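Local coordinates for protein dihydroorotase (Agrobacterium tumefaciens, PDB 2OGJ) that hydrolyses the acetyl ester of (R)-mandelate and, less efficiently, acetyl glycolate in vitro, and carries a binuclear zinc site in a TIM-barrel fold, at residues 184-187 / 188-191; 193-196 / 197-201; 246-249 / 250-254; 300-303 / 304-308. All coordinates share one frame; numbering follows the deposited sequence.

Contact 1 of 4, residues 184-187 / 188-191; sequences GSWG and VTPV
Pro190 lays its ring on one face of the Trp186 indole, and the contact is of CH-pi type. CD stands over the six-membered ring, with Pro190 CD 3.6 Å from the centroid of that ring in Trp186 and 11° off its normal. The indole is brought there by a chi1 of 71°, which sets CG of Trp186 between its own backbone N and carbonyl carbon. Van der Waals contact continues on Thr189, whose side chain runs at about a right angle to that of Trp186: Thr189 CG2 meets Trp186 CZ3 obliquely at 3.4 Å, and CB sits by CE3. Gly187 O lies against the other side of the proline ring, near both CG and CD.

Among polar contacts, a weak backbone bond closes the turn, with Thr189 N 3.5 Å from Trp186 O. The indole NE1 gives its hydrogen to Leu149 O, which helps to hold the ring's rotation. Neighbouring copies come close as well: Ser185 OG bonds to Ile152 N of the second subunit, and Trp186 packs on Ser185 of the third. The backbone from Trp186 to Thr189 forms a type II' beta turn with Gly187 at positive phi, leading into helix 189-201 of the barrel's beta-alpha-beta crossover between strands 177-178 and 206-209.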
ATOM      1  N   GLY A 184       5.237  11.061   2.973  1.00 52.02           N
ATOM      2  CA  GLY A 184       4.710  10.693   1.670  1.00 53.56           C
ATOM      3  C   GLY A 184       3.385  11.302   1.230  1.00 54.54           C
ATOM      4  O   GLY A 184       3.306  12.504   0.956  1.00 54.40           O
ATOM      5  N   SER A 185       2.337  10.481   1.157  1.00 54.43           N
ATOM      6  CA  SER A 185       1.042  10.970   0.703  1.00 53.90           C
ATOM      7  C   SER A 185      -0.048  11.247   1.727  1.00 54.19           C
ATOM      8  O   SER A 185      -1.047  11.859   1.359  1.00 55.01           O
ATOM      9  CB  SER A 185       0.459  10.032  -0.368  1.00 54.02           C
ATOM     10  OG  SER A 185       1.172  10.091  -1.596  1.00 51.71           O
ATOM     11  N   TRP A 186       0.098  10.843   2.991  1.00 55.00           N
ATOM     12  CA  TRP A 186      -1.013  11.112   3.917  1.00 57.39           C
ATOM     13  C   TRP A 186      -1.022  12.399   4.730  1.00 56.91           C
ATOM     14  O   TRP A 186      -1.759  12.508   5.719  1.00 58.75           O
ATOM     15  CB  TRP A 186      -1.290   9.909   4.845  1.00 59.50           C
ATOM     16  CG  TRP A 186      -0.303   9.608   5.915  1.00 58.67           C
ATOM     17  CD1 TRP A 186       1.049   9.635   5.806  1.00 59.05           C
ATOM     18  CD2 TRP A 186      -0.593   9.118   7.233  1.00 56.91           C
ATOM     19  NE1 TRP A 186       1.631   9.186   6.974  1.00 60.41           N
ATOM     20  CE2 TRP A 186       0.644   8.862   7.869  1.00 57.85           C
ATOM     21  CE3 TRP A 186      -1.772   8.868   7.936  1.00 54.85           C
ATOM     22  CZ2 TRP A 186       0.736   8.370   9.175  1.00 55.79           C
ATOM     23  CZ3 TRP A 186      -1.681   8.376   9.238  1.00 55.82           C
ATOM     24  CH2 TRP A 186      -0.433   8.134   9.840  1.00 55.04           C
ATOM     25  N   GLY A 187      -0.228  13.371   4.285  1.00 55.87           N
ATOM     26  CA  GLY A 187      -0.144  14.683   4.904  1.00 55.22           C
ATOM     27  C   GLY A 187      -0.339  14.978   6.387  1.00 54.79           C
ATOM     28  O   GLY A 187       0.455  14.552   7.222  1.00 55.81           O
ATOM     29  N   VAL A 188      -1.394  15.731   6.704  1.00 53.76           N
ATOM     30  CA  VAL A 188      -1.694  16.165   8.075  1.00 53.03           C
ATOM     31  C   VAL A 188      -2.133  15.161   9.136  1.00 52.11           C
ATOM     32  O   VAL A 188      -2.008  15.443  10.338  1.00 52.81           O
ATOM     33  CB  VAL A 188      -2.775  17.290   8.092  1.00 53.03           C
ATOM     34  CG1 VAL A 188      -2.143  18.641   7.818  1.00 51.87           C
ATOM     35  CG2 VAL A 188      -3.868  16.975   7.079  1.00 51.40           C
ATOM     36  N   THR A 189      -2.667  14.015   8.724  1.00 50.43           N
ATOM     37  CA  THR A 189      -3.125  13.043   9.700  1.00 49.10           C
ATOM     38  C   THR A 189      -2.098  12.861  10.824  1.00 46.76           C
ATOM     39  O   THR A 189      -2.401  13.123  11.993  1.00 45.31           O
ATOM     40  CB  THR A 189      -3.434  11.683   9.037  1.00 51.40           C
ATOM     41  OG1 THR A 189      -4.385  11.869   7.979  1.00 51.41           O
ATOM     42  CG2 THR A 189      -4.002  10.708  10.058  1.00 49.98           C
ATOM     43  N   PRO A 190      -0.859  12.456  10.485  1.00 46.16           N
ATOM     44  CA  PRO A 190       0.142  12.271  11.541  1.00 45.73           C
ATOM     45  C   PRO A 190       0.351  13.479  12.452  1.00 45.35           C
ATOM     46  O   PRO A 190       0.661  13.316  13.633  1.00 46.56           O
ATOM     47  CB  PRO A 190       1.398  11.875  10.766  1.00 45.26           C
ATOM     48  CG  PRO A 190       1.168  12.421   9.384  1.00 43.90           C
ATOM     49  CD  PRO A 190      -0.283  12.178   9.157  1.00 44.50           C
ATOM     50  N   VAL A 191       0.177  14.687  11.913  1.00 44.98           N
ATOM     51  CA  VAL A 191       0.338  15.908  12.704  1.00 42.62           C
ATOM     52  C   VAL A 191      -0.819  16.001  13.704  1.00 45.57           C
ATOM     53  O   VAL A 191      -0.620  16.380  14.869  1.00 46.61           O
ATOM     54  CB  VAL A 191       0.313  17.194  11.825  1.00 39.94           C
ATOM     55  CG1 VAL A 191       0.621  18.401  12.680  1.00 38.87           C
ATOM     56  CG2 VAL A 191       1.305  17.097  10.696  1.00 37.10           C
TER

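Contact 2 of 4, residues 193-196 / 197-201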
ATOM      1  N   LEU A 193      -2.561  13.496  14.845  1.00 44.05           N
ATOM      2  CA  LEU A 193      -2.283  12.422  15.791  1.00 45.23           C
ATOM      3  C   LEU A 193      -1.217  12.883  16.764  1.00 44.44           C
ATOM      4  O   LEU A 193      -1.311  12.659  17.983  1.00 42.48           O
ATOM      5  CB  LEU A 193      -1.786  11.188  15.042  1.00 48.76           C
ATOM      6  CG  LEU A 193      -2.848  10.200  14.570  1.00 50.93           C
ATOM      7  CD1 LEU A 193      -2.297   9.344  13.443  1.00 51.76           C
ATOM      8  CD2 LEU A 193      -3.269   9.345  15.755  1.00 51.79           C
ATOM      9  N   GLY A 194      -0.188  13.517  16.202  1.00 42.94           N
ATOM     10  CA  GLY A 194       0.893  14.026  17.017  1.00 43.08           C
ATOM     11  C   GLY A 194       0.342  14.944  18.084  1.00 42.58           C
ATOM     12  O   GLY A 194       0.655  14.794  19.268  1.00 43.23           O
ATOM     13  N   LYS A 195      -0.493  15.892  17.670  1.00 41.94           N
ATOM     14  CA  LYS A 195      -1.084  16.848  18.593  1.00 41.83           C
ATOM     15  C   LYS A 195      -1.896  16.159  19.698  1.00 41.97           C
ATOM     16  O   LYS A 195      -1.886  16.580  20.860  1.00 39.14           O
ATOM     17  CB  LYS A 195      -1.951  17.834  17.811  1.00 41.37           C
ATOM     18  CG  LYS A 195      -2.498  18.960  18.660  1.00 41.77           C
ATOM     19  CD  LYS A 195      -1.366  19.762  19.267  1.00 42.69           C
ATOM     20  CE  LYS A 195      -1.895  20.748  20.277  1.00 44.14           C
ATOM     21  NZ  LYS A 195      -0.803  21.552  20.875  1.00 46.46           N
ATOM     22  N   LYS A 196      -2.589  15.088  19.327  1.00 43.81           N
ATOM     23  CA  LYS A 196      -3.402  14.338  20.276  1.00 45.04           C
ATOM     24  C   LYS A 196      -2.534  13.763  21.399  1.00 44.83           C
ATOM     25  O   LYS A 196      -2.826  13.980  22.592  1.00 42.98           O
ATOM     26  CB  LYS A 196      -4.139  13.204  19.556  1.00 46.53           C
ATOM     27  CG  LYS A 196      -5.082  12.398  20.438  1.00 48.67           C
ATOM     28  CD  LYS A 196      -6.304  13.207  20.833  1.00 51.44           C
ATOM     29  CE  LYS A 196      -7.262  12.402  21.702  1.00 50.71           C
ATOM     30  NZ  LYS A 196      -8.454  13.235  21.992  1.00 49.40           N
ATOM     31  N   ILE A 197      -1.473  13.044  21.013  1.00 44.55           N
ATOM     32  CA  ILE A 197      -0.545  12.423  21.967  1.00 44.55           C
ATOM     33  C   ILE A 197       0.179  13.477  22.799  1.00 44.89           C
ATOM     34  O   ILE A 197       0.314  13.323  24.013  1.00 44.47           O
ATOM     35  CB  ILE A 197       0.484  11.519  21.241  1.00 44.33           C
ATOM     36  CG1 ILE A 197      -0.247  10.339  20.569  1.00 43.68           C
ATOM     37  CG2 ILE A 197       1.522  11.006  22.230  1.00 44.39           C
ATOM     38  CD1 ILE A 197       0.533   9.633  19.451  1.00 39.59           C
ATOM     39  N   ALA A 198       0.622  14.553  22.149  1.00 46.39           N
ATOM     40  CA  ALA A 198       1.295  15.653  22.844  1.00 47.54           C
ATOM     41  C   ALA A 198       0.366  16.227  23.927  1.00 48.72           C
ATOM     42  O   ALA A 198       0.792  16.471  25.055  1.00 48.68           O
ATOM     43  CB  ALA A 198       1.704  16.742  21.837  1.00 46.25           C
ATOM     44  N   LYS A 199      -0.905  16.427  23.576  1.00 51.23           N
ATOM     45  CA  LYS A 199      -1.900  16.934  24.520  1.00 52.81           C
ATOM     46  C   LYS A 199      -2.066  15.957  25.686  1.00 52.19           C
ATOM     47  O   LYS A 199      -2.188  16.372  26.836  1.00 52.75           O
ATOM     48  CB  LYS A 199      -3.260  17.150  23.829  1.00 55.14           C
ATOM     49  CG  LYS A 199      -3.284  18.325  22.847  1.00 57.75           C
ATOM     50  CD  LYS A 199      -4.634  19.069  22.836  1.00 58.59           C
ATOM     51  CE  LYS A 199      -5.774  18.233  22.277  1.00 59.38           C
ATOM     52  NZ  LYS A 199      -5.583  17.910  20.834  1.00 59.35           N
ATOM     53  N   ILE A 200      -2.057  14.659  25.390  1.00 51.30           N
ATOM     54  CA  ILE A 200      -2.187  13.641  26.434  1.00 50.48           C
ATOM     55  C   ILE A 200      -0.989  13.677  27.372  1.00 50.06           C
ATOM     56  O   ILE A 200      -1.152  13.603  28.589  1.00 49.28           O
ATOM     57  CB  ILE A 200      -2.286  12.205  25.842  1.00 51.02           C
ATOM     58  CG1 ILE A 200      -3.631  12.029  25.139  1.00 52.02           C
ATOM     59  CG2 ILE A 200      -2.120  11.159  26.936  1.00 48.37           C
ATOM     60  CD1 ILE A 200      -3.766  10.687  24.456  1.00 55.16           C
ATOM     61  N   LEU A 201       0.211  13.790  26.794  1.00 49.12           N
ATOM     62  CA  LEU A 201       1.455  13.825  27.569  1.00 48.85           C
ATOM     63  C   LEU A 201       1.632  15.159  28.249  1.00 47.42           C
ATOM     64  O   LEU A 201       2.422  15.288  29.185  1.00 44.52           O
ATOM     65  CB  LEU A 201       2.669  13.545  26.664  1.00 49.99           C
ATOM     66  CG  LEU A 201       2.757  12.115  26.116  1.00 50.59           C
ATOM     67  CD1 LEU A 201       3.868  11.992  25.102  1.00 47.85           C
ATOM     68  CD2 LEU A 201       2.974  11.154  27.279  1.00 52.15           C
TER
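Lys195 and Lys199 run at about a right angle to one another, one helical turn apart, and meet through their methylenes: Lys195 CE is 3.8 Å from Lys199 CG. With CG anti to the backbone N (chi1 -174°), Lys195 bends once at chi2 and then runs straight out to Asp227, where NZ forms a salt bridge. Lys199 instead bends at chi2, chi3 and chi4, curling back until its NZ lies 3.9 Å from Lys195 CG. The two ammonium groups stay apart, Lys195 NZ being 6.0 Å from Lys199 NZ.

All this sits on one alpha-helix, 189-201, which packs on the outside of the TIM barrel beside helix 157-165. The regular i to i+4 bonds run through it, Ala198 N lying 2.9 Å from Gly194 O. Ile197 faces helix 157-165, touching Leu157 and Ile160, while its CG1 rests 3.6 Å from Leu193 O; Ile200, three residues on, places CG1 3.3 Å from Lys196 O in the same way.

Lys196 points into an interface: its NZ makes salt bridges with Asp217 and Asp244 of the third subunit, and Lys199 NZ forms a long, weak ion pair with that same Asp244.

Contact 3 of 4, residues 246-249 / 250-254; sequences DLFN and LAERC
The Phe248 ring and the Glu252 carboxylate, one helical turn apart, meet obliquely, their planes 69° apart and Phe248 CE2 4.1 Å from Glu252 OE2. Asn249 OD1 lies at the edge of the same ring, in its plane, and Arg281 makes a cation-pi interaction with it. The other flat group is the Arg253 guanidinium. Leu250 CD1 covers one of its faces, 3.3 Å above the guanidinium plane of Arg253 and displaced toward the rim, while the carbonyl oxygen of Asn249 approaches obliquely, 4.0 Å from Arg253 NE. A bend at chi3 (-40°) turns the end of the arginine back along the helix toward these two neighbours.

Beneath these side chains runs the alpha-helix 245-253, which in the TIM barrel connects strand 228-230 to strand 260-262. Its i to i+4 backbone bonds are not equally straight. Ala251 N meets Leu247 O at 2.8 Å with an N-H...O angle of 164°, whereas the bond from Arg253 N to Asn249 O, near the end of the helix, is 3.1 Å long and more bent.

Leu247 and Phe248 are buried: Leu247 touches Tyr216 and Leu220 of helix 216-222, and Phe248 reaches Ile241, Met242 and Leu283. At the start of the helix Asp244 OD1 takes the backbone N-H of Leu247. Asp246 reaches outward, and its OD1 forms a salt bridge with Lys199 of the second subunit; Leu247 packs on Lys196 of that subunit.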
ATOM      1  N   ASP A 246      -0.876  34.811   2.377  1.00 67.49           N
ATOM      2  CA  ASP A 246      -1.862  34.210   3.277  1.00 66.47           C
ATOM      3  C   ASP A 246      -1.111  33.449   4.354  1.00 65.04           C
ATOM      4  O   ASP A 246      -1.466  33.524   5.539  1.00 64.81           O
ATOM      5  CB  ASP A 246      -2.772  33.247   2.518  1.00 67.23           C
ATOM      6  CG  ASP A 246      -3.682  33.956   1.553  1.00 67.02           C
ATOM      7  OD1 ASP A 246      -4.223  33.297   0.643  1.00 66.63           O
ATOM      8  OD2 ASP A 246      -3.858  35.180   1.714  1.00 68.36           O
ATOM      9  N   LEU A 247      -0.076  32.720   3.926  1.00 61.97           N
ATOM     10  CA  LEU A 247       0.755  31.944   4.834  1.00 60.00           C
ATOM     11  C   LEU A 247       1.479  32.893   5.778  1.00 60.31           C
ATOM     12  O   LEU A 247       1.505  32.679   6.996  1.00 58.86           O
ATOM     13  CB  LEU A 247       1.797  31.129   4.062  1.00 57.85           C
ATOM     14  CG  LEU A 247       2.423  29.902   4.749  1.00 55.01           C
ATOM     15  CD1 LEU A 247       3.888  29.889   4.465  1.00 53.80           C
ATOM     16  CD2 LEU A 247       2.201  29.904   6.254  1.00 53.78           C
ATOM     17  N   PHE A 248       2.070  33.943   5.206  1.00 60.14           N
ATOM     18  CA  PHE A 248       2.799  34.909   6.011  1.00 61.45           C
ATOM     19  C   PHE A 248       1.899  35.502   7.070  1.00 61.51           C
ATOM     20  O   PHE A 248       2.295  35.628   8.224  1.00 62.60           O
ATOM     21  CB  PHE A 248       3.369  36.052   5.176  1.00 62.30           C
ATOM     22  CG  PHE A 248       4.227  36.993   5.976  1.00 64.06           C
ATOM     23  CD1 PHE A 248       5.589  36.738   6.157  1.00 65.33           C
ATOM     24  CD2 PHE A 248       3.662  38.097   6.608  1.00 63.66           C
ATOM     25  CE1 PHE A 248       6.372  37.565   6.960  1.00 65.43           C
ATOM     26  CE2 PHE A 248       4.429  38.925   7.408  1.00 64.92           C
ATOM     27  CZ  PHE A 248       5.794  38.658   7.586  1.00 66.16           C
ATOM     28  N   ASN A 249       0.679  35.867   6.687  1.00 61.43           N
ATOM     29  CA  ASN A 249      -0.262  36.458   7.612  1.00 60.45           C
ATOM     30  C   ASN A 249      -0.626  35.478   8.708  1.00 56.78           C
ATOM     31  O   ASN A 249      -0.838  35.868   9.865  1.00 55.65           O
ATOM     32  CB  ASN A 249      -1.470  36.998   6.854  1.00 63.91           C
ATOM     33  CG  ASN A 249      -1.064  38.073   5.864  1.00 67.54           C
ATOM     34  OD1 ASN A 249      -0.220  38.921   6.166  1.00 20.56           O
ATOM     35  ND2 ASN A 249      -1.657  38.044   4.678  1.00 20.56           N
ATOM     36  N   LEU A 250      -0.699  34.200   8.369  1.00 53.26           N
ATOM     37  CA  LEU A 250      -1.044  33.203   9.366  1.00 50.71           C
ATOM     38  C   LEU A 250       0.131  32.968  10.325  1.00 48.57           C
ATOM     39  O   LEU A 250      -0.064  32.869  11.528  1.00 47.02           O
ATOM     40  CB  LEU A 250      -1.467  31.892   8.685  1.00 49.11           C
ATOM     41  CG  LEU A 250      -1.914  30.776   9.635  1.00 48.26           C
ATOM     42  CD1 LEU A 250      -3.017  31.278  10.528  1.00 45.59           C
ATOM     43  CD2 LEU A 250      -2.377  29.571   8.849  1.00 48.94           C
ATOM     44  N   ALA A 251       1.346  32.898   9.793  1.00 49.03           N
ATOM     45  CA  ALA A 251       2.534  32.681  10.621  1.00 50.04           C
ATOM     46  C   ALA A 251       2.683  33.812  11.636  1.00 50.60           C
ATOM     47  O   ALA A 251       2.980  33.583  12.813  1.00 50.22           O
ATOM     48  CB  ALA A 251       3.768  32.607   9.742  1.00 50.04           C
ATOM     49  N   GLU A 252       2.476  35.035  11.162  1.00 52.09           N
ATOM     50  CA  GLU A 252       2.567  36.223  12.002  1.00 53.93           C
ATOM     51  C   GLU A 252       1.468  36.230  13.076  1.00 53.75           C
ATOM     52  O   GLU A 252       1.683  36.682  14.195  1.00 51.96           O
ATOM     53  CB  GLU A 252       2.466  37.464  11.115  1.00 55.57           C
ATOM     54  CG  GLU A 252       2.427  38.804  11.836  1.00 58.29           C
ATOM     55  CD  GLU A 252       2.272  39.956  10.849  1.00 61.54           C
ATOM     56  OE1 GLU A 252       1.259  39.974  10.115  1.00 62.91           O
ATOM     57  OE2 GLU A 252       3.165  40.835  10.790  1.00 64.44           O
ATOM     58  N   ARG A 253       0.296  35.720  12.730  1.00 55.47           N
ATOM     59  CA  ARG A 253      -0.814  35.674  13.662  1.00 58.45           C
ATOM     60  C   ARG A 253      -0.558  34.590  14.701  1.00 59.12           C
ATOM     61  O   ARG A 253      -0.622  34.848  15.906  1.00 59.02           O
ATOM     62  CB  ARG A 253      -2.092  35.375  12.895  1.00 60.67           C
ATOM     63  CG  ARG A 253      -3.355  35.347  13.718  1.00 64.35           C
ATOM     64  CD  ARG A 253      -4.400  34.614  12.937  1.00 69.10           C
ATOM     65  NE  ARG A 253      -4.341  34.965  11.522  1.00 74.67           N
ATOM     66  CZ  ARG A 253      -4.943  34.291  10.547  1.00 76.84           C
ATOM     67  NH1 ARG A 253      -5.673  33.203  10.817  1.00 77.59           N
ATOM     68  NH2 ARG A 253      -4.796  34.714   9.300  1.00 76.86           N
ATOM     69  N   CYS A 254      -0.264  33.382  14.225  1.00 59.38           N
ATOM     70  CA  CYS A 254       0.011  32.257  15.102  1.00 59.73           C
ATOM     71  C   CYS A 254       1.153  32.593  16.049  1.00 60.47           C
ATOM     72  O   CYS A 254       1.303  31.951  17.090  1.00 59.58           O
ATOM     73  CB  CYS A 254       0.356  31.028  14.273  1.00 60.25           C
ATOM     74  SG  CYS A 254      -1.000  30.449  13.211  1.00 60.97           S
TER

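Contact 4 of 4, residues 300-303 / 304-308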
ATOM      1  N   PRO A 300      26.536  23.753   4.737  1.00 58.31           N
ATOM      2  CA  PRO A 300      25.619  24.849   5.090  1.00 56.55           C
ATOM      3  C   PRO A 300      25.881  25.480   6.468  1.00 55.03           C
ATOM      4  O   PRO A 300      26.507  26.529   6.599  1.00 51.50           O
ATOM      5  CB  PRO A 300      24.234  24.192   5.006  1.00 56.06           C
ATOM      6  CG  PRO A 300      24.479  22.871   4.283  1.00 56.96           C
ATOM      7  CD  PRO A 300      25.839  22.459   4.735  1.00 54.90           C
ATOM      8  N   VAL A 301      25.380  24.797   7.486  1.00 54.92           N
ATOM      9  CA  VAL A 301      25.474  25.202   8.881  1.00 54.17           C
ATOM     10  C   VAL A 301      26.826  24.844   9.447  1.00 54.47           C
ATOM     11  O   VAL A 301      27.236  23.690   9.378  1.00 57.92           O
ATOM     12  CB  VAL A 301      24.444  24.435   9.717  1.00 53.07           C
ATOM     13  CG1 VAL A 301      24.312  25.042  11.091  1.00 52.87           C
ATOM     14  CG2 VAL A 301      23.144  24.396   8.989  1.00 52.47           C
ATOM     15  N   TRP A 302      27.549  25.791  10.009  1.00 51.40           N
ATOM     16  CA  TRP A 302      28.814  25.361  10.576  1.00 48.65           C
ATOM     17  C   TRP A 302      28.580  25.096  12.063  1.00 48.35           C
ATOM     18  O   TRP A 302      28.925  24.043  12.589  1.00 48.63           O
ATOM     19  CB  TRP A 302      29.894  26.423  10.348  1.00 46.68           C
ATOM     20  CG  TRP A 302      30.249  26.595   8.888  1.00 44.82           C
ATOM     21  CD1 TRP A 302      30.422  25.601   7.957  1.00 43.92           C
ATOM     22  CD2 TRP A 302      30.551  27.821   8.219  1.00 43.65           C
ATOM     23  NE1 TRP A 302      30.821  26.132   6.760  1.00 40.86           N
ATOM     24  CE2 TRP A 302      30.908  27.494   6.888  1.00 43.23           C
ATOM     25  CE3 TRP A 302      30.555  29.168   8.611  1.00 44.39           C
ATOM     26  CZ2 TRP A 302      31.269  28.465   5.950  1.00 40.90           C
ATOM     27  CZ3 TRP A 302      30.916  30.133   7.679  1.00 42.83           C
ATOM     28  CH2 TRP A 302      31.267  29.773   6.361  1.00 41.67           C
ATOM     29  N   ASP A 303      27.939  26.049  12.723  1.00 46.52           N
ATOM     30  CA  ASP A 303      27.669  25.932  14.134  1.00 43.96           C
ATOM     31  C   ASP A 303      26.655  26.991  14.530  1.00 42.79           C
ATOM     32  O   ASP A 303      26.295  27.838  13.722  1.00 39.95           O
ATOM     33  CB  ASP A 303      28.966  26.113  14.909  1.00 43.71           C
ATOM     34  CG  ASP A 303      29.783  27.307  14.415  1.00 43.69           C
ATOM     35  OD1 ASP A 303      31.022  27.236  14.517  1.00 44.17           O
ATOM     36  OD2 ASP A 303      29.206  28.314  13.936  1.00 43.99           O
ATOM     37  N   LEU A 304      26.192  26.927  15.772  1.00 42.64           N
ATOM     38  CA  LEU A 304      25.211  27.875  16.278  1.00 43.35           C
ATOM     39  C   LEU A 304      25.679  29.328  16.146  1.00 44.24           C
ATOM     40  O   LEU A 304      24.893  30.213  15.776  1.00 44.19           O
ATOM     41  CB  LEU A 304      24.904  27.561  17.743  1.00 39.38           C
ATOM     42  CG  LEU A 304      23.693  28.286  18.304  1.00 37.17           C
ATOM     43  CD1 LEU A 304      22.472  27.823  17.518  1.00 38.33           C
ATOM     44  CD2 LEU A 304      23.530  28.014  19.801  1.00 38.07           C
ATOM     45  N   ALA A 305      26.955  29.572  16.450  1.00 43.81           N
ATOM     46  CA  ALA A 305      27.507  30.922  16.374  1.00 43.87           C
ATOM     47  C   ALA A 305      27.349  31.508  14.965  1.00 44.74           C
ATOM     48  O   ALA A 305      26.938  32.657  14.805  1.00 44.71           O
ATOM     49  CB  ALA A 305      28.984  30.913  16.796  1.00 43.68           C
ATOM     50  N   THR A 306      27.665  30.721  13.940  1.00 44.19           N
ATOM     51  CA  THR A 306      27.524  31.200  12.572  1.00 44.24           C
ATOM     52  C   THR A 306      26.046  31.483  12.264  1.00 44.05           C
ATOM     53  O   THR A 306      25.717  32.445  11.566  1.00 43.52           O
ATOM     54  CB  THR A 306      28.062  30.160  11.548  1.00 44.84           C
ATOM     55  OG1 THR A 306      29.438  29.872  11.819  1.00 42.55           O
ATOM     56  CG2 THR A 306      27.926  30.694  10.117  1.00 45.54           C
ATOM     57  N   THR A 307      25.166  30.636  12.793  1.00 43.56           N
ATOM     58  CA  THR A 307      23.735  30.773  12.574  1.00 43.63           C
ATOM     59  C   THR A 307      23.254  32.043  13.264  1.00 44.44           C
ATOM     60  O   THR A 307      22.380  32.751  12.735  1.00 44.63           O
ATOM     61  CB  THR A 307      22.972  29.515  13.123  1.00 44.37           C
ATOM     62  OG1 THR A 307      23.392  28.352  12.399  1.00 44.96           O
ATOM     63  CG2 THR A 307      21.449  29.660  12.987  1.00 39.66           C
HETATM   64  N   MSE A 308      23.815  32.335  14.442  1.00 44.13           N
HETATM   65  CA  MSE A 308      23.443  33.546  15.176  1.00 42.77           C
HETATM   66  C   MSE A 308      23.923  34.757  14.365  1.00 43.64           C
HETATM   67  O   MSE A 308      23.270  35.788  14.342  1.00 41.38           O
HETATM   68  CB  MSE A 308      24.091  33.563  16.563  1.00 44.11           C
HETATM   69  CG  MSE A 308      23.663  32.429  17.494  1.00 45.39           C
HETATM   70 SE   MSE A 308      24.738  32.177  18.952  1.00 45.34          SE
HETATM   71  CE  MSE A 308      24.343  33.558  19.881  1.00 41.28           C
TER
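Trp302 overlaps Thr306: the methyl CG2 of Thr306 comes obliquely to 3.4 Å from Trp302 CE3, and the hydroxyl OG1 of Thr306 lies at the indole edge, in the plane of the ring, 3.5 Å from that same CE3. The hydroxyl is used on its other side by Asp303, with Thr306 OG1 giving its hydrogen to Asp303 OD2 at 2.6 Å.

Asp303 is the N-cap of helix 304-313. A chi1 of 46° turns its carboxylate over the first turn, where OD2 also accepts from the backbone N of Thr306 at 2.9 Å. The two donors reach OD2 from opposite faces of the carboxylate plane, so this oxygen is gripped twice, while OD1 is taken by Tyr392 N. The cap sits close to the zinc-bearing end of the barrel: the side chain of Val301 lies about 6 Å from that of the metal ligand Asp291, and Leu304 touches Trp73 and Asp75 of strand 68-75.

Asp303 O likewise has two donors, both from Thr307. The backbone N meets it in the carbonyl plane at 3.2 Å, and Thr307 OG1 comes in at 3.2 Å from above that plane. Val301 CG1 packs against the same hydroxyl, 3.7 Å from Thr307 OG1.

Overall arrangement
The four contacts follow one another along the chain, all in the TIM-barrel part of this amidohydrolase. Contacts 1 and 2 share helix 189-201, contact 1 at its entry and contact 2 farther along, with centres about 15 Å apart; they touch where Trp186 CH2 lies 4.2 Å from Leu193 CD1. Contact 3 lies on helix 245-253, its centre about 21 Å from that of contact 1 and about 23 Å from that of contact 2. Contact 4 begins helix 304-313. Its centre is about 32 Å from that of contact 2, across the chain's centre. Helices 189-201 and 245-253 thus serve subunit contacts as well as the barrel wall, while contact 4 lies in the interior near the zinc ligands Asp291 and His77.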